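Local coordinates for protein Asp/Glu-specific dipeptidyl-peptidase (Flavobacterium psychrophilum, PDB 5JXF) that removes dipeptides from the N-terminus of oligopeptides as a serine peptidase of family S46, with strict specificity for aspartate or glutamate at the P1 position, at residues A478-S486 with S537-I546. Sequence-based numbering, arbitrary orientation.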
loop_
_atom_site.group_PDB
_atom_site.type_symbol
_atom_site.label_atom_id
_atom_site.label_comp_id
_atom_site.label_asym_id
_atom_site.label_seq_id
_atom_site.Cartn_x
_atom_site.Cartn_y
_atom_site.Cartn_z
ATOM N N ALA A 478 -15.683 -14.736 24.547
ATOM C CA ALA A 478 -15.361 -14.262 25.891
ATOM C C ALA A 478 -14.984 -15.431 26.808
ATOM O O ALA A 478 -15.398 -16.566 26.562
ATOM C CB ALA A 478 -16.527 -13.494 26.472
ATOM N N PRO A 479 -14.206 -15.155 27.875
ATOM C CA PRO A 479 -13.852 -16.183 28.863
ATOM C C PRO A 479 -15.093 -16.810 29.490
ATOM O O PRO A 479 -15.918 -16.113 30.088
ATOM C CB PRO A 479 -13.036 -15.409 29.904
ATOM C CG PRO A 479 -13.444 -13.987 29.727
ATOM C CD PRO A 479 -13.668 -13.839 28.258
ATOM N N LYS A 480 -15.211 -18.126 29.356
ATOM C CA LYS A 480 -16.457 -18.815 29.661
ATOM C C LYS A 480 -16.778 -18.865 31.164
ATOM O O LYS A 480 -17.943 -18.981 31.542
ATOM C CB LYS A 480 -16.416 -20.231 29.075
ATOM C CG LYS A 480 -17.738 -20.697 28.486
ATOM N N GLU A 481 -15.766 -18.747 32.019
ATOM C CA GLU A 481 -15.975 -18.882 33.466
ATOM C C GLU A 481 -16.674 -17.674 34.108
ATOM O O GLU A 481 -16.959 -17.690 35.306
ATOM C CB GLU A 481 -14.641 -19.140 34.186
ATOM C CG GLU A 481 -13.571 -18.079 33.965
ATOM C CD GLU A 481 -12.796 -18.259 32.662
ATOM O OE1 GLU A 481 -13.215 -19.079 31.809
ATOM O OE2 GLU A 481 -11.770 -17.568 32.487
ATOM N N PHE A 482 -16.950 -16.634 33.323
ATOM C CA PHE A 482 -17.683 -15.472 33.834
ATOM C C PHE A 482 -18.863 -15.101 32.927
ATOM O O PHE A 482 -19.486 -14.048 33.108
ATOM C CB PHE A 482 -16.762 -14.251 33.979
ATOM C CG PHE A 482 -15.505 -14.503 34.772
ATOM C CD1 PHE A 482 -15.552 -14.721 36.141
ATOM C CD2 PHE A 482 -14.264 -14.485 34.143
ATOM C CE1 PHE A 482 -14.386 -14.939 36.865
ATOM C CE2 PHE A 482 -13.097 -14.701 34.860
ATOM C CZ PHE A 482 -13.159 -14.928 36.223
ATOM N N LEU A 483 -19.153 -15.951 31.943
ATOM C CA LEU A 483 -20.261 -15.726 31.018
ATOM C C LEU A 483 -21.562 -15.619 31.807
ATOM O O LEU A 483 -21.715 -16.302 32.815
ATOM C CB LEU A 483 -20.356 -16.878 30.022
ATOM C CG LEU A 483 -19.820 -16.764 28.596
ATOM C CD1 LEU A 483 -20.166 -18.033 27.824
ATOM C CD2 LEU A 483 -20.327 -15.524 27.867
ATOM N N PRO A 484 -22.507 -14.776 31.368
ATOM C CA PRO A 484 -23.796 -14.726 32.060
ATOM C C PRO A 484 -24.803 -15.774 31.557
ATOM O O PRO A 484 -24.472 -16.952 31.421
ATOM C CB PRO A 484 -24.283 -13.306 31.765
ATOM C CG PRO A 484 -23.629 -12.941 30.460
ATOM C CD PRO A 484 -22.492 -13.890 30.199
ATOM N N ILE A 485 -26.026 -15.329 31.290
ATOM C CA ILE A 485 -27.101 -16.198 30.836
ATOM C C ILE A 485 -26.831 -16.662 29.406
ATOM O O ILE A 485 -27.408 -17.651 28.954
ATOM C CB ILE A 485 -28.467 -15.461 30.927
ATOM C CG1 ILE A 485 -29.647 -16.431 30.770
ATOM C CG2 ILE A 485 -28.519 -14.291 29.938
ATOM C CD1 ILE A 485 -30.844 -16.081 31.650
ATOM N N SER A 486 -25.933 -15.947 28.722
ATOM C CA SER A 486 -25.554 -16.211 27.329
ATOM C C SER A 486 -26.768 -16.472 26.436
ATOM O O SER A 486 -27.849 -15.924 26.667
ATOM C CB SER A 486 -24.564 -17.388 27.247
ATOM O OG SER A 486 -25.113 -18.594 27.752
ATOM N N SER A 537 -29.472 -9.092 32.981
ATOM C CA SER A 537 -28.762 -10.361 33.137
ATOM C C SER A 537 -27.267 -10.199 32.887
ATOM O O SER A 537 -26.452 -10.860 33.525
ATOM C CB SER A 537 -29.330 -11.428 32.195
ATOM O OG SER A 537 -29.052 -11.126 30.838
ATOM N N LEU A 538 -26.911 -9.314 31.960
ATOM C CA LEU A 538 -25.512 -9.089 31.631
ATOM C C LEU A 538 -24.873 -8.129 32.629
ATOM O O LEU A 538 -23.700 -8.271 32.987
ATOM C CB LEU A 538 -25.378 -8.536 30.208
ATOM C CG LEU A 538 -26.237 -9.170 29.110
ATOM C CD1 LEU A 538 -26.158 -8.334 27.847
ATOM C CD2 LEU A 538 -25.820 -10.605 28.832
ATOM N N ALA A 539 -25.657 -7.151 33.077
ATOM C CA ALA A 539 -25.148 -6.090 33.944
ATOM C C ALA A 539 -24.838 -6.569 35.367
ATOM O O ALA A 539 -23.709 -6.424 35.840
ATOM C CB ALA A 539 -26.138 -4.924 33.985
ATOM N N ASP A 540 -25.819 -7.136 36.059
ATOM C CA ASP A 540 -25.546 -7.548 37.431
ATOM C C ASP A 540 -24.615 -8.763 37.446
ATOM O O ASP A 540 -23.943 -9.014 38.443
ATOM C CB ASP A 540 -26.841 -7.810 38.219
ATOM C CG ASP A 540 -27.843 -8.646 37.462
ATOM O OD1 ASP A 540 -27.448 -9.673 36.873
ATOM O OD2 ASP A 540 -29.034 -8.271 37.462
ATOM N N ASN A 541 -24.540 -9.487 36.329
ATOM C CA ASN A 541 -23.516 -10.516 36.183
ATOM C C ASN A 541 -22.128 -9.889 36.176
ATOM O O ASN A 541 -21.196 -10.409 36.789
ATOM C CB ASN A 541 -23.723 -11.330 34.907
ATOM C CG ASN A 541 -22.581 -12.290 34.639
ATOM O OD1 ASN A 541 -22.566 -13.411 35.144
ATOM N ND2 ASN A 541 -21.616 -11.852 33.840
ATOM N N TYR A 542 -21.998 -8.769 35.469
ATOM C CA TYR A 542 -20.744 -8.029 35.444
ATOM C C TYR A 542 -20.471 -7.376 36.802
ATOM O O TYR A 542 -19.411 -7.585 37.403
ATOM C CB TYR A 542 -20.760 -6.967 34.332
ATOM C CG TYR A 542 -19.616 -5.974 34.416
ATOM C CD1 TYR A 542 -18.310 -6.365 34.126
ATOM C CD2 TYR A 542 -19.839 -4.644 34.776
ATOM C CE1 TYR A 542 -17.256 -5.464 34.207
ATOM C CE2 TYR A 542 -18.794 -3.734 34.852
ATOM C CZ TYR A 542 -17.505 -4.151 34.566
ATOM O OH TYR A 542 -16.463 -3.252 34.642
ATOM N N SER A 543 -21.438 -6.604 37.288
ATOM C CA SER A 543 -21.230 -5.781 38.479
ATOM C C SER A 543 -21.024 -6.612 39.739
ATOM O O SER A 543 -20.516 -6.110 40.740
ATOM C CB SER A 543 -22.406 -4.831 38.692
ATOM O OG SER A 543 -23.591 -5.559 38.946
ATOM N N LYS A 544 -21.414 -7.879 39.700
ATOM C CA LYS A 544 -21.258 -8.711 40.879
ATOM C C LYS A 544 -20.173 -9.770 40.726
ATOM O O LYS A 544 -19.524 -10.129 41.704
ATOM C CB LYS A 544 -22.595 -9.362 41.242
ATOM C CG LYS A 544 -23.721 -8.353 41.471
ATOM N N ASN A 545 -19.953 -10.257 39.510
ATOM C CA ASN A 545 -19.062 -11.402 39.329
ATOM C C ASN A 545 -17.771 -11.121 38.565
ATOM O O ASN A 545 -16.977 -12.031 38.327
ATOM C CB ASN A 545 -19.818 -12.532 38.630
ATOM C CG ASN A 545 -21.116 -12.871 39.328
ATOM O OD1 ASN A 545 -21.257 -12.657 40.534
ATOM N ND2 ASN A 545 -22.073 -13.406 38.574
ATOM N N ILE A 546 -17.562 -9.870 38.166
ATOM C CA ILE A 546 -16.341 -9.489 37.460
ATOM C C ILE A 546 -15.784 -8.191 38.028
ATOM O O ILE A 546 -14.617 -8.114 38.426
ATOM C CB ILE A 546 -16.584 -9.311 35.945
ATOM C CG1 ILE A 546 -17.417 -10.470 35.396
ATOM C CG2 ILE A 546 -15.263 -9.184 35.204
ATOM C CD1 ILE A 546 -17.743 -10.358 33.939
#
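Phe482, Pro484 and Ile485 lay a loop against one side of a helix, meeting Ser537, Leu538, Asn541, Asn545 and Ile546. This is loop-on-helix packing in a helical part of the S46 peptidase, away from the catalytic and substrate-binding residues. The loop follows helix 460-477, and its partner is the C-terminal part of helix 530-545 and Ile546, the residue that follows it. The short 3-10 segment 480-482 ends at Phe482, the first residue of the loop to touch the helix.

One hydrogen bond joins the two segments. Asn541 ND2 donates to the backbone Phe482 O at 3.1 Å. The bond is nearly straight, with an N-H...O angle of 167°. The acceptor lies within 6° of the amide plane, and the donor sits close to the extension of the carbonyl bond. Asn541 has CG anti to its own backbone N (chi1 173°), which carries the amide from the helix to the loop.

Packing contacts surround this bond. Pro484 crosses the Asn541 side chain at about a right angle, with its CB 3.5 Å from Asn541 CG. The next ring atom, Pro484 CG, makes an apolar contact with the CD2 branch of Leu538 at 3.6 Å. Toward the C-terminal end of the helix, a second apolar pair forms where Phe482 CB meets Ile546 CD1 at 4.0 Å, while the phenyl ring passes obliquely by the backbone Asn545 O. Glu481 CG covers part of one face of that ring. Helix 386-415 borders this end through Pro400 and Tyr401 at Phe482 and Ser404 at Ile546.

At the other end of the contact, Ile485 packs on Ser537. Ser537 OG is hydrogen-bonded within its own helix to Phe534 O. The branch methyl Ile485 CG2 approaches the same oxygen, Ser537 OG, at 3.3 Å and lies 3.7 Å from Ser537 CB.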